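Side-chain contacts in ORF 37 (Human herpesvirus 8 type M, PDB 3FHD), which processes non-linear or branched viral DNA intermediates, using endonuclease and exonuclease activities on both double-stranded and single-stranded DNA: residues A55-S60 with S94-F99; Y88-F93 with F108-V113; D301-I306 with L458-P463; S323-A328 with Y424-G429. All coordinates share one frame; numbering follows the deposited sequence.

Contact 1: residues A55-S60 with S94-F99; sequences ASLSFS and SKVGEF
Leu57 reaches across to Lys95 and Val96 on one side of helix 83-100, and its route can be traced atom by atom. CB sets out toward that helix and lies 4.0 Å from CD1 of Leu92, one turn before Val96. At CG the chain forks. CG sits anti to the carbonyl carbon (chi1 -61°), a setting that carries the fork outward to the helix. CD1, the branch that does most of the touching, comes to 3.3 Å from CG1 of Val96, closer than carbons usually pack, while the two side chains run past one another in opposite senses. Leu57 CD1 is also 4.1 Å from Lys95 CG. The other methyl, Leu57 CD2, is farther, 4.4 Å from Lys95 CG, so the fork lies beside the root of the lysine, which crosses it at about a right angle. Only the aliphatic start of Lys95 serves here. Its chain bends twice, at chi2 and chi3, and leads the ammonium group off to the backbone carbonyl oxygens of Asp36 and Ser34. A lysine thus suits the margin of an apolar patch: methylenes for leucine, charge for the carbonyls. A branched leucine can fill the notch between two neighbouring side chains of a helix, and valine, short and branched, offers a methyl there. Next to it, Ser58 N-caps the following helix through Lys61 N. Together these features are characteristic of a tight turn between two helices, 47-55 and 59-64, whose apolar residue is buried against a third, in the helical N-terminal part of this alkaline nuclease.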
loop_
_atom_site.group_PDB
_atom_site.type_symbol
_atom_site.label_atom_id
_atom_site.label_comp_id
_atom_site.label_asym_id
_atom_site.label_seq_id
_atom_site.Cartn_x
_atom_site.Cartn_y
_atom_site.Cartn_z
ATOM N N ALA A 55 -19.003 -5.246 6.897
ATOM C CA ALA A 55 -18.345 -6.160 5.939
ATOM C C ALA A 55 -19.297 -6.503 4.789
ATOM O O ALA A 55 -18.853 -6.761 3.682
ATOM C CB ALA A 55 -17.840 -7.456 6.637
ATOM N N SER A 56 -20.606 -6.467 5.051
ATOM C CA SER A 56 -21.595 -6.720 3.996
ATOM C C SER A 56 -21.799 -5.623 2.938
ATOM O O SER A 56 -22.658 -5.771 2.054
ATOM C CB SER A 56 -22.949 -7.102 4.592
ATOM O OG SER A 56 -23.652 -5.953 5.057
ATOM N N LEU A 57 -21.048 -4.532 3.043
ATOM C CA LEU A 57 -21.171 -3.414 2.099
ATOM C C LEU A 57 -20.090 -3.503 1.000
ATOM O O LEU A 57 -19.749 -2.509 0.386
ATOM C CB LEU A 57 -21.097 -2.089 2.857
ATOM C CG LEU A 57 -22.211 -1.857 3.921
ATOM C CD1 LEU A 57 -22.151 -0.427 4.444
ATOM C CD2 LEU A 57 -23.583 -2.149 3.369
ATOM N N SER A 58 -19.562 -4.705 0.788
ATOM C CA SER A 58 -18.476 -4.977 -0.174
ATOM C C SER A 58 -18.952 -4.970 -1.646
ATOM O O SER A 58 -20.126 -5.166 -1.923
ATOM C CB SER A 58 -17.876 -6.353 0.165
ATOM O OG SER A 58 -18.813 -7.372 -0.135
ATOM N N PHE A 59 -18.028 -4.813 -2.580
ATOM C CA PHE A 59 -18.323 -4.940 -4.014
ATOM C C PHE A 59 -18.924 -6.342 -4.313
ATOM O O PHE A 59 -19.837 -6.457 -5.108
ATOM C CB PHE A 59 -17.015 -4.752 -4.789
ATOM C CG PHE A 59 -17.177 -4.547 -6.324
ATOM C CD1 PHE A 59 -18.155 -3.725 -6.854
ATOM C CD2 PHE A 59 -16.257 -5.116 -7.201
ATOM C CE1 PHE A 59 -18.286 -3.539 -8.261
ATOM C CE2 PHE A 59 -16.374 -4.904 -8.633
ATOM C CZ PHE A 59 -17.366 -4.095 -9.131
ATOM N N SER A 60 -18.395 -7.389 -3.685
ATOM C CA SER A 60 -18.878 -8.765 -3.922
ATOM C C SER A 60 -20.355 -8.908 -3.550
ATOM O O SER A 60 -21.148 -9.441 -4.346
ATOM C CB SER A 60 -17.990 -9.795 -3.197
ATOM O OG SER A 60 -16.625 -9.696 -3.639
ATOM N N SER A 94 -23.256 6.541 -0.719
ATOM C CA SER A 94 -24.605 6.988 -0.350
ATOM C C SER A 94 -25.008 6.346 0.991
ATOM O O SER A 94 -25.627 7.003 1.838
ATOM C CB SER A 94 -25.646 6.662 -1.430
ATOM O OG SER A 94 -26.881 7.266 -1.081
ATOM N N LYS A 95 -24.618 5.091 1.204
ATOM C CA LYS A 95 -25.009 4.356 2.426
ATOM C C LYS A 95 -24.155 4.758 3.651
ATOM O O LYS A 95 -24.689 4.943 4.759
ATOM C CB LYS A 95 -24.963 2.830 2.169
ATOM C CG LYS A 95 -25.312 1.909 3.373
ATOM C CD LYS A 95 -26.719 2.166 3.918
ATOM C CE LYS A 95 -27.775 1.874 2.852
ATOM N NZ LYS A 95 -29.154 1.872 3.424
ATOM N N VAL A 96 -22.842 4.925 3.454
ATOM C CA VAL A 96 -21.896 5.088 4.583
ATOM C C VAL A 96 -21.354 6.487 4.849
ATOM O O VAL A 96 -20.757 6.720 5.916
ATOM C CB VAL A 96 -20.652 4.131 4.494
ATOM C CG1 VAL A 96 -21.073 2.710 4.253
ATOM C CG2 VAL A 96 -19.641 4.621 3.450
ATOM N N GLY A 97 -21.532 7.396 3.896
ATOM C CA GLY A 97 -20.947 8.750 3.956
ATOM C C GLY A 97 -21.195 9.492 5.261
ATOM O O GLY A 97 -20.253 9.965 5.893
ATOM N N GLU A 98 -22.459 9.563 5.672
ATOM C CA GLU A 98 -22.854 10.205 6.922
ATOM C C GLU A 98 -22.178 9.556 8.134
ATOM O O GLU A 98 -21.585 10.244 8.971
ATOM C CB GLU A 98 -24.378 10.134 7.085
ATOM N N PHE A 99 -22.270 8.231 8.219
ATOM C CA PHE A 99 -21.633 7.476 9.300
ATOM C C PHE A 99 -20.105 7.736 9.456
ATOM O O PHE A 99 -19.607 7.825 10.579
ATOM C CB PHE A 99 -21.955 5.976 9.167
ATOM C CG PHE A 99 -21.384 5.126 10.275
ATOM C CD1 PHE A 99 -21.918 5.176 11.562
ATOM C CD2 PHE A 99 -20.328 4.257 10.021
ATOM C CE1 PHE A 99 -21.381 4.386 12.583
ATOM C CE2 PHE A 99 -19.783 3.458 11.024
ATOM C CZ PHE A 99 -20.299 3.524 12.307
#

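Contact 2: residues Y88-F93 with F108-V113; sequences YNYFLF and FFVDRV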
loop_
_atom_site.group_PDB
_atom_site.type_symbol
_atom_site.label_atom_id
_atom_site.label_comp_id
_atom_site.label_asym_id
_atom_site.label_seq_id
_atom_site.Cartn_x
_atom_site.Cartn_y
_atom_site.Cartn_z
ATOM N N TYR A 88 -20.799 1.068 -7.952
ATOM C CA TYR A 88 -20.615 0.570 -6.574
ATOM C C TYR A 88 -20.174 1.675 -5.611
ATOM O O TYR A 88 -20.752 1.798 -4.518
ATOM C CB TYR A 88 -19.576 -0.573 -6.530
ATOM C CG TYR A 88 -19.103 -0.890 -5.112
ATOM C CD1 TYR A 88 -19.967 -1.461 -4.185
ATOM C CD2 TYR A 88 -17.797 -0.569 -4.707
ATOM C CE1 TYR A 88 -19.550 -1.735 -2.854
ATOM C CE2 TYR A 88 -17.368 -0.814 -3.380
ATOM C CZ TYR A 88 -18.251 -1.423 -2.479
ATOM O OH TYR A 88 -17.832 -1.667 -1.187
ATOM N N ASN A 89 -19.154 2.461 -5.999
ATOM C CA ASN A 89 -18.683 3.571 -5.135
ATOM C C ASN A 89 -19.855 4.488 -4.757
ATOM O O ASN A 89 -20.007 4.894 -3.607
ATOM C CB ASN A 89 -17.574 4.394 -5.794
ATOM C CG ASN A 89 -16.161 3.801 -5.539
ATOM O OD1 ASN A 89 -15.330 4.417 -4.873
ATOM N ND2 ASN A 89 -15.916 2.609 -6.032
ATOM N N TYR A 90 -20.690 4.820 -5.734
ATOM C CA TYR A 90 -21.857 5.642 -5.438
ATOM C C TYR A 90 -22.775 5.032 -4.375
ATOM O O TYR A 90 -23.084 5.683 -3.379
ATOM C CB TYR A 90 -22.648 5.997 -6.712
ATOM C CG TYR A 90 -23.965 6.650 -6.342
ATOM C CD1 TYR A 90 -23.998 7.968 -5.841
ATOM C CD2 TYR A 90 -25.169 5.958 -6.473
ATOM C CE1 TYR A 90 -25.209 8.568 -5.478
ATOM C CE2 TYR A 90 -26.400 6.572 -6.120
ATOM C CZ TYR A 90 -26.399 7.856 -5.631
ATOM O OH TYR A 90 -27.605 8.457 -5.303
ATOM N N PHE A 91 -23.220 3.795 -4.583
ATOM C CA PHE A 91 -24.092 3.116 -3.605
ATOM C C PHE A 91 -23.437 2.976 -2.234
ATOM O O PHE A 91 -24.114 3.138 -1.191
ATOM C CB PHE A 91 -24.519 1.733 -4.129
ATOM C CG PHE A 91 -25.545 1.810 -5.255
ATOM C CD1 PHE A 91 -26.857 2.160 -4.982
ATOM C CD2 PHE A 91 -25.167 1.585 -6.569
ATOM C CE1 PHE A 91 -27.820 2.272 -6.018
ATOM C CE2 PHE A 91 -26.095 1.674 -7.612
ATOM C CZ PHE A 91 -27.442 2.026 -7.328
ATOM N N LEU A 92 -22.155 2.612 -2.233
ATOM C CA LEU A 92 -21.387 2.488 -0.993
ATOM C C LEU A 92 -21.414 3.811 -0.203
ATOM O O LEU A 92 -21.788 3.851 0.952
ATOM C CB LEU A 92 -19.922 2.113 -1.298
ATOM C CG LEU A 92 -19.042 2.072 -0.034
ATOM C CD1 LEU A 92 -19.650 1.162 1.078
ATOM C CD2 LEU A 92 -17.660 1.644 -0.409
ATOM N N PHE A 93 -20.942 4.880 -0.828
ATOM C CA PHE A 93 -20.889 6.170 -0.163
ATOM C C PHE A 93 -22.247 6.833 0.091
ATOM O O PHE A 93 -22.386 7.553 1.077
ATOM C CB PHE A 93 -19.873 7.107 -0.820
ATOM C CG PHE A 93 -18.449 6.790 -0.420
ATOM C CD1 PHE A 93 -17.855 7.465 0.655
ATOM C CD2 PHE A 93 -17.734 5.777 -1.063
ATOM C CE1 PHE A 93 -16.544 7.177 1.050
ATOM C CE2 PHE A 93 -16.411 5.457 -0.680
ATOM C CZ PHE A 93 -15.813 6.156 0.403
ATOM N N PHE A 108 -20.869 14.744 -5.305
ATOM C CA PHE A 108 -20.241 14.860 -6.628
ATOM C C PHE A 108 -20.946 14.035 -7.715
ATOM O O PHE A 108 -21.185 14.547 -8.818
ATOM C CB PHE A 108 -18.750 14.514 -6.589
ATOM C CG PHE A 108 -18.025 14.782 -7.912
ATOM C CD1 PHE A 108 -17.533 16.064 -8.212
ATOM C CD2 PHE A 108 -17.853 13.763 -8.849
ATOM C CE1 PHE A 108 -16.875 16.317 -9.433
ATOM C CE2 PHE A 108 -17.208 14.003 -10.070
ATOM C CZ PHE A 108 -16.710 15.281 -10.364
ATOM N N PHE A 109 -21.265 12.774 -7.417
ATOM C CA PHE A 109 -22.032 11.951 -8.330
ATOM C C PHE A 109 -23.328 12.641 -8.673
ATOM O O PHE A 109 -23.629 12.881 -9.843
ATOM C CB PHE A 109 -22.375 10.590 -7.695
ATOM C CG PHE A 109 -21.299 9.535 -7.854
ATOM C CD1 PHE A 109 -21.078 8.915 -9.085
ATOM C CD2 PHE A 109 -20.531 9.131 -6.740
ATOM C CE1 PHE A 109 -20.075 7.929 -9.201
ATOM C CE2 PHE A 109 -19.545 8.143 -6.846
ATOM C CZ PHE A 109 -19.314 7.546 -8.059
ATOM N N VAL A 110 -24.105 12.964 -7.646
ATOM C CA VAL A 110 -25.419 13.582 -7.878
ATOM C C VAL A 110 -25.320 14.880 -8.706
ATOM O O VAL A 110 -26.029 15.044 -9.712
ATOM C CB VAL A 110 -26.218 13.746 -6.562
ATOM C CG1 VAL A 110 -27.502 14.577 -6.773
ATOM C CG2 VAL A 110 -26.576 12.379 -5.988
ATOM N N ASP A 111 -24.420 15.782 -8.324
ATOM C CA ASP A 111 -24.309 17.066 -9.017
ATOM C C ASP A 111 -23.612 17.045 -10.391
ATOM O O ASP A 111 -24.024 17.765 -11.301
ATOM C CB ASP A 111 -23.606 18.093 -8.134
ATOM C CG ASP A 111 -24.379 18.414 -6.862
ATOM O OD1 ASP A 111 -25.624 18.516 -6.908
ATOM O OD2 ASP A 111 -23.727 18.585 -5.810
ATOM N N ARG A 112 -22.536 16.274 -10.532
ATOM C CA ARG A 112 -21.687 16.370 -11.720
ATOM C C ARG A 112 -21.836 15.174 -12.656
ATOM O O ARG A 112 -21.491 15.256 -13.831
ATOM C CB ARG A 112 -20.211 16.508 -11.324
ATOM C CG ARG A 112 -19.856 17.779 -10.530
ATOM C CD ARG A 112 -20.132 19.026 -11.369
ATOM N NE ARG A 112 -20.469 20.177 -10.540
ATOM C CZ ARG A 112 -20.968 21.315 -11.015
ATOM N NH1 ARG A 112 -21.229 22.317 -10.181
ATOM N NH2 ARG A 112 -21.201 21.460 -12.324
ATOM N N VAL A 113 -22.308 14.056 -12.132
ATOM C CA VAL A 113 -22.394 12.833 -12.939
ATOM C C VAL A 113 -23.854 12.542 -13.309
ATOM O O VAL A 113 -24.110 12.025 -14.392
ATOM C CB VAL A 113 -21.705 11.603 -12.236
ATOM C CG1 VAL A 113 -21.796 10.294 -13.083
ATOM C CG2 VAL A 113 -20.238 11.898 -11.886
#
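Tyr90 and Phe109 have the closest CA atoms, 6.9 Å apart, where two helical segments run in roughly opposed directions, 134° between them, with their axes 11.2 Å apart. The aromatic pair fills the gap. CB of Tyr90 stands almost directly over the middle of the Phe109 ring, 3.7 Å from its centroid, a CH-pi contact, and the tyrosine ring then turns its edge toward that same face. The result is an offset edge-to-face pair with planes at 67° and centroids 5.4 Å apart. Tyr90 holds CG anti to the backbone N (chi1 171°), which directs the ring at Phe109 and Val110, with Tyr90 CD1 3.6 Å from Phe109 CB. Helices 83-100 and 104-113 follow each other with only a short link, forming a splayed helical hairpin, and large flat side chains suit such a separation because they span it without needing the backbones to close up. Further out, Tyr90 CE1 meets a methyl of Val110, CG2, at 4.1 Å; the short, branched valine borders the phenol. The hydroxyl at the end is hydrogen-bonded to the backbone oxygen of Leu119, and Phe109 also touches Ile140 of helix 134-147.

Contact 3: residues D301-I306 with L458-P463; sequences DFFYSI and LLIVTP
The last turn of helix 296-303 faces strand 455-464 at a distance, the nearest CA atoms, those of Phe302 and Leu458, being 10.9 Å apart; long side chains from both sides meet in between. Leu458 and Ile460, two residues apart on an extended strand, present the same face to the helix, and each receives one phenylalanine. With chi1 at 174°, the Phe302 ring points away from its own backbone N and out at the strand, where CE2 stands 3.7 Å from CD2 of Leu458. Phe303 starts off at a slant, yet its far end swings nearer: CZ comes to 3.6 Å from CD1 of Ile460. In both pairs ring and aliphatic chain come from opposite directions, but only Ile460 CD1 lies at a ring edge, near the plane; Leu458 CD2 lies oblique to its ring. Phenylalanine gives the length and rigidity to cross this gap; Leu458 offers a methyl of its fork, and Ile460 reaches out along CG1 to CD1. The helix stops just here. Phe302 O accepts two bonds from Ser305, one from N at 3.1 Å and one from OG at 2.7 Å, the hydroxyl lying in the carbonyl plane on a lone pair, so a serine helps close the C-terminal turn. Around the contact, Ile283 and Leu290 of helix 282-292 touch Phe302 and Leu458 respectively, while the ring of Tyr273 meets that of Phe302. Strand 455-464 itself lies between strands 423-432 and 362-367, so helices 282-292 and 296-303 both pack on this part of the mixed sheet.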
loop_
_atom_site.group_PDB
_atom_site.type_symbol
_atom_site.label_atom_id
_atom_site.label_comp_id
_atom_site.label_asym_id
_atom_site.label_seq_id
_atom_site.Cartn_x
_atom_site.Cartn_y
_atom_site.Cartn_z
ATOM N N ASP A 301 27.478 -8.538 10.588
ATOM C CA ASP A 301 27.443 -9.325 11.815
ATOM C C ASP A 301 26.100 -9.203 12.536
ATOM O O ASP A 301 25.610 -10.180 13.139
ATOM C CB ASP A 301 28.602 -8.923 12.740
ATOM N N PHE A 302 25.506 -8.006 12.468
ATOM C CA PHE A 302 24.174 -7.768 13.000
ATOM C C PHE A 302 23.138 -8.579 12.209
ATOM O O PHE A 302 22.333 -9.315 12.790
ATOM C CB PHE A 302 23.849 -6.266 12.992
ATOM C CG PHE A 302 22.434 -5.950 13.395
ATOM C CD1 PHE A 302 22.044 -6.022 14.736
ATOM C CD2 PHE A 302 21.500 -5.573 12.438
ATOM C CE1 PHE A 302 20.728 -5.735 15.114
ATOM C CE2 PHE A 302 20.172 -5.295 12.800
ATOM C CZ PHE A 302 19.798 -5.374 14.153
ATOM N N PHE A 303 23.180 -8.487 10.884
ATOM C CA PHE A 303 22.246 -9.257 10.066
ATOM C C PHE A 303 22.316 -10.758 10.338
ATOM O O PHE A 303 21.277 -11.420 10.490
ATOM C CB PHE A 303 22.430 -8.968 8.571
ATOM C CG PHE A 303 21.682 -7.751 8.098
ATOM C CD1 PHE A 303 20.310 -7.636 8.309
ATOM C CD2 PHE A 303 22.340 -6.721 7.438
ATOM C CE1 PHE A 303 19.606 -6.520 7.865
ATOM C CE2 PHE A 303 21.649 -5.608 7.002
ATOM C CZ PHE A 303 20.277 -5.504 7.221
ATOM N N TYR A 304 23.535 -11.276 10.435
ATOM C CA TYR A 304 23.747 -12.702 10.649
ATOM C C TYR A 304 23.886 -13.069 12.123
ATOM O O TYR A 304 24.606 -14.010 12.455
ATOM C CB TYR A 304 24.956 -13.218 9.834
ATOM C CG TYR A 304 24.857 -12.972 8.324
ATOM C CD1 TYR A 304 23.630 -13.028 7.654
ATOM C CD2 TYR A 304 25.991 -12.686 7.575
ATOM C CE1 TYR A 304 23.546 -12.800 6.271
ATOM C CE2 TYR A 304 25.924 -12.467 6.202
ATOM C CZ TYR A 304 24.707 -12.525 5.551
ATOM O OH TYR A 304 24.652 -12.307 4.178
ATOM N N SER A 305 23.207 -12.333 13.006
ATOM C CA SER A 305 23.143 -12.706 14.421
ATOM C C SER A 305 21.884 -13.543 14.720
ATOM O O SER A 305 21.665 -13.974 15.856
ATOM C CB SER A 305 23.237 -11.465 15.315
ATOM O OG SER A 305 22.117 -10.610 15.124
ATOM N N ILE A 306 21.063 -13.769 13.688
ATOM C CA ILE A 306 19.861 -14.626 13.780
ATOM C C ILE A 306 19.872 -15.764 12.722
ATOM O O ILE A 306 20.594 -15.692 11.732
ATOM C CB ILE A 306 18.526 -13.819 13.677
ATOM C CG1 ILE A 306 18.353 -13.194 12.285
ATOM C CG2 ILE A 306 18.408 -12.762 14.796
ATOM C CD1 ILE A 306 16.949 -12.780 11.993
ATOM N N LEU A 458 17.559 1.369 14.302
ATOM C CA LEU A 458 18.191 1.354 12.994
ATOM C C LEU A 458 17.141 1.536 11.919
ATOM O O LEU A 458 16.045 0.969 12.012
ATOM C CB LEU A 458 18.885 0.012 12.806
ATOM C CG LEU A 458 19.809 -0.289 11.623
ATOM C CD1 LEU A 458 21.146 0.450 11.773
ATOM C CD2 LEU A 458 20.039 -1.822 11.576
ATOM N N LEU A 459 17.492 2.325 10.903
ATOM C CA LEU A 459 16.647 2.566 9.733
ATOM C C LEU A 459 17.454 2.303 8.462
ATOM O O LEU A 459 18.559 2.818 8.291
ATOM C CB LEU A 459 16.084 3.998 9.753
ATOM C CG LEU A 459 15.115 4.415 8.623
ATOM C CD1 LEU A 459 13.797 3.693 8.712
ATOM C CD2 LEU A 459 14.896 5.929 8.606
ATOM N N ILE A 460 16.923 1.471 7.579
ATOM C CA ILE A 460 17.547 1.260 6.278
ATOM C C ILE A 460 16.575 1.738 5.184
ATOM O O ILE A 460 15.406 1.372 5.215
ATOM C CB ILE A 460 17.891 -0.214 6.080
ATOM C CG1 ILE A 460 18.841 -0.685 7.221
ATOM C CG2 ILE A 460 18.498 -0.438 4.691
ATOM C CD1 ILE A 460 19.442 -2.054 6.998
ATOM N N VAL A 461 17.069 2.553 4.254
ATOM C CA VAL A 461 16.259 3.040 3.146
ATOM C C VAL A 461 16.872 2.481 1.872
ATOM O O VAL A 461 18.053 2.716 1.580
ATOM C CB VAL A 461 16.154 4.597 3.118
ATOM C CG1 VAL A 461 15.353 5.077 1.892
ATOM C CG2 VAL A 461 15.499 5.133 4.408
ATOM N N THR A 462 16.064 1.714 1.145
ATOM C CA THR A 462 16.472 1.006 -0.049
ATOM C C THR A 462 15.645 1.505 -1.251
ATOM O O THR A 462 14.413 1.407 -1.224
ATOM C CB THR A 462 16.265 -0.530 0.162
ATOM O OG1 THR A 462 17.037 -0.966 1.300
ATOM C CG2 THR A 462 16.700 -1.323 -1.056
ATOM N N PRO A 463 16.313 2.047 -2.301
ATOM C CA PRO A 463 15.636 2.449 -3.548
ATOM C C PRO A 463 15.045 1.253 -4.321
ATOM O O PRO A 463 15.547 0.115 -4.207
ATOM C CB PRO A 463 16.756 3.131 -4.367
ATOM C CG PRO A 463 18.001 2.647 -3.810
ATOM C CD PRO A 463 17.757 2.348 -2.349
#

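Contact 4: residues S323-A328 with Y424-G429; sequences SDYLVA and YYIATG
Tyr325 and Thr428 advance on each other from opposite directions, and their hydroxyls meet: OH of Tyr325 and OG1 of Thr428 are hydrogen-bonded at 2.6 Å. The threonine oxygen arrives at the edge of the phenol ring, close to the ring plane. Thr428 CG2 is pressed in beside this bond, a tight 3.1 Å from Tyr325 OH. Ile426, two residues earlier on the same face of the strand, crosses the tyrosine obliquely, with its CG2 4.0 Å from Tyr325 CE1. A tyrosine fits because one flat side chain offers carbon to the isoleucine and oxygen to the threonine; both partners are beta-branched, as suits a strand. The ring owes its heading to a chi1 of 63°, which places CG between the backbone N and the carbonyl carbon. Its backbone is held in turn: Tyr325 N donates to Asp324 OD1 at 2.9 Å, a bent bond (139°) received on the anti lone pair. The other oxygen, OD2, forms salt bridges with Arg270 and Lys272, two cations that probably keep the aspartate ionised. Lys268, in the place of the lysine of the (D/E)XK motif that Glu266 begins, touches both Tyr325 and Ile426. The side chain of Ile426 lies about 5 Å from that of Glu266, a magnesium ligand. Chemically, the contact pairs the hydroxyls of two buried residues in one short hydrogen bond, in which either could be the donor; Ile426 gives the ring an apolar neighbour near the metal site of this PD-(D/E)XK nuclease, and Asp324 joins the tyrosine backbone to two cations.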
loop_
_atom_site.group_PDB
_atom_site.type_symbol
_atom_site.label_atom_id
_atom_site.label_comp_id
_atom_site.label_asym_id
_atom_site.label_seq_id
_atom_site.Cartn_x
_atom_site.Cartn_y
_atom_site.Cartn_z
ATOM N N SER A 323 12.813 -15.661 0.020
ATOM C CA SER A 323 12.857 -15.694 1.493
ATOM C C SER A 323 12.935 -14.330 2.220
ATOM O O SER A 323 12.307 -14.166 3.282
ATOM C CB SER A 323 13.937 -16.675 2.007
ATOM O OG SER A 323 15.225 -16.077 2.167
ATOM N N ASP A 324 13.713 -13.377 1.704
ATOM C CA ASP A 324 13.628 -12.014 2.247
ATOM C C ASP A 324 13.935 -10.988 1.175
ATOM O O ASP A 324 14.226 -11.329 0.035
ATOM C CB ASP A 324 14.468 -11.791 3.531
ATOM C CG ASP A 324 13.729 -10.948 4.599
ATOM O OD1 ASP A 324 12.977 -10.031 4.247
ATOM O OD2 ASP A 324 13.880 -11.219 5.818
ATOM N N TYR A 325 13.835 -9.721 1.537
ATOM C CA TYR A 325 13.719 -8.717 0.495
ATOM C C TYR A 325 14.941 -7.860 0.225
ATOM O O TYR A 325 14.871 -6.965 -0.637
ATOM C CB TYR A 325 12.489 -7.863 0.726
ATOM C CG TYR A 325 12.531 -7.072 2.001
ATOM C CD1 TYR A 325 13.193 -5.844 2.065
ATOM C CD2 TYR A 325 11.872 -7.543 3.143
ATOM C CE1 TYR A 325 13.210 -5.109 3.242
ATOM C CE2 TYR A 325 11.863 -6.814 4.314
ATOM C CZ TYR A 325 12.518 -5.602 4.357
ATOM O OH TYR A 325 12.499 -4.907 5.536
ATOM N N LEU A 326 16.051 -8.149 0.913
ATOM C CA LEU A 326 17.336 -7.545 0.581
ATOM C C LEU A 326 18.293 -8.611 0.032
ATOM O O LEU A 326 18.363 -9.738 0.542
ATOM C CB LEU A 326 17.981 -6.848 1.787
ATOM C CG LEU A 326 17.288 -5.620 2.420
ATOM C CD1 LEU A 326 17.910 -5.262 3.808
ATOM C CD2 LEU A 326 17.307 -4.401 1.472
ATOM N N VAL A 327 19.024 -8.251 -1.009
ATOM C CA VAL A 327 20.038 -9.124 -1.575
ATOM C C VAL A 327 21.346 -8.367 -1.724
ATOM O O VAL A 327 21.358 -7.135 -1.891
ATOM C CB VAL A 327 19.599 -9.684 -2.949
ATOM C CG1 VAL A 327 18.435 -10.661 -2.791
ATOM C CG2 VAL A 327 19.239 -8.556 -3.898
ATOM N N ALA A 328 22.451 -9.105 -1.670
ATOM C CA ALA A 328 23.768 -8.559 -1.965
ATOM C C ALA A 328 24.321 -9.307 -3.165
ATOM O O ALA A 328 24.132 -10.518 -3.286
ATOM C CB ALA A 328 24.704 -8.709 -0.757
ATOM N N TYR A 424 10.950 5.745 -5.456
ATOM C CA TYR A 424 10.324 4.750 -4.539
ATOM C C TYR A 424 11.365 4.100 -3.650
ATOM O O TYR A 424 12.525 3.892 -4.065
ATOM C CB TYR A 424 9.534 3.685 -5.323
ATOM C CG TYR A 424 8.521 4.341 -6.218
ATOM C CD1 TYR A 424 7.270 4.754 -5.710
ATOM C CD2 TYR A 424 8.855 4.647 -7.553
ATOM C CE1 TYR A 424 6.372 5.432 -6.546
ATOM C CE2 TYR A 424 7.953 5.311 -8.390
ATOM C CZ TYR A 424 6.733 5.712 -7.883
ATOM O OH TYR A 424 5.860 6.361 -8.739
ATOM N N TYR A 425 10.960 3.795 -2.422
ATOM C CA TYR A 425 11.864 3.229 -1.411
ATOM C C TYR A 425 11.130 2.257 -0.509
ATOM O O TYR A 425 9.910 2.377 -0.283
ATOM C CB TYR A 425 12.438 4.332 -0.513
ATOM C CG TYR A 425 13.103 5.479 -1.263
ATOM C CD1 TYR A 425 14.460 5.438 -1.598
ATOM C CD2 TYR A 425 12.361 6.586 -1.639
ATOM C CE1 TYR A 425 15.065 6.510 -2.301
ATOM C CE2 TYR A 425 12.925 7.641 -2.323
ATOM C CZ TYR A 425 14.275 7.609 -2.655
ATOM O OH TYR A 425 14.789 8.685 -3.343
ATOM N N ILE A 426 11.880 1.283 0.009
ATOM C CA ILE A 426 11.421 0.528 1.155
ATOM C C ILE A 426 12.205 1.040 2.356
ATOM O O ILE A 426 13.442 1.075 2.333
ATOM C CB ILE A 426 11.617 -0.972 0.978
ATOM C CG1 ILE A 426 10.722 -1.493 -0.161
ATOM C CG2 ILE A 426 11.321 -1.723 2.297
ATOM C CD1 ILE A 426 11.216 -2.840 -0.755
ATOM N N ALA A 427 11.459 1.453 3.389
ATOM C CA ALA A 427 12.038 1.928 4.648
ATOM C C ALA A 427 11.858 0.845 5.719
ATOM O O ALA A 427 10.751 0.591 6.151
ATOM C CB ALA A 427 11.366 3.195 5.083
ATOM N N THR A 428 12.972 0.263 6.164
ATOM C CA THR A 428 12.959 -0.859 7.082
ATOM C C THR A 428 13.410 -0.376 8.447
ATOM O O THR A 428 14.522 0.140 8.563
ATOM C CB THR A 428 13.934 -1.962 6.606
ATOM O OG1 THR A 428 13.479 -2.522 5.364
ATOM C CG2 THR A 428 13.999 -3.082 7.616
ATOM N N GLY A 429 12.547 -0.547 9.455
ATOM C CA GLY A 429 12.859 -0.197 10.837
ATOM C C GLY A 429 13.224 -1.401 11.699
ATOM O O GLY A 429 12.657 -2.468 11.546
#

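Overall arrangement
The four contacts form two pairs on opposite sides of the chain's centre. Contacts 1 and 2 share helix 83-100, their centres 12 Å apart, and are tied where Leu57 O meets Tyr88 OH at 2.6 Å, a probable hydrogen bond. Contacts 3 and 4 share the mixed sheet through neighbouring strands 455-464 and 423-432; their centres are 9 Å apart, and contact 4 is nested within the chain loop that contact 3 closes. Between the pairs, centres lie 36 to 47 Å apart. Magnesium, held by Asp243, Glu266 and Ile267, is about 8 Å from the side chain of Ile426 in contact 4 and about 14 Å from that of Ile460 in contact 3, whereas contacts 1 and 2 belong to the distant helical part.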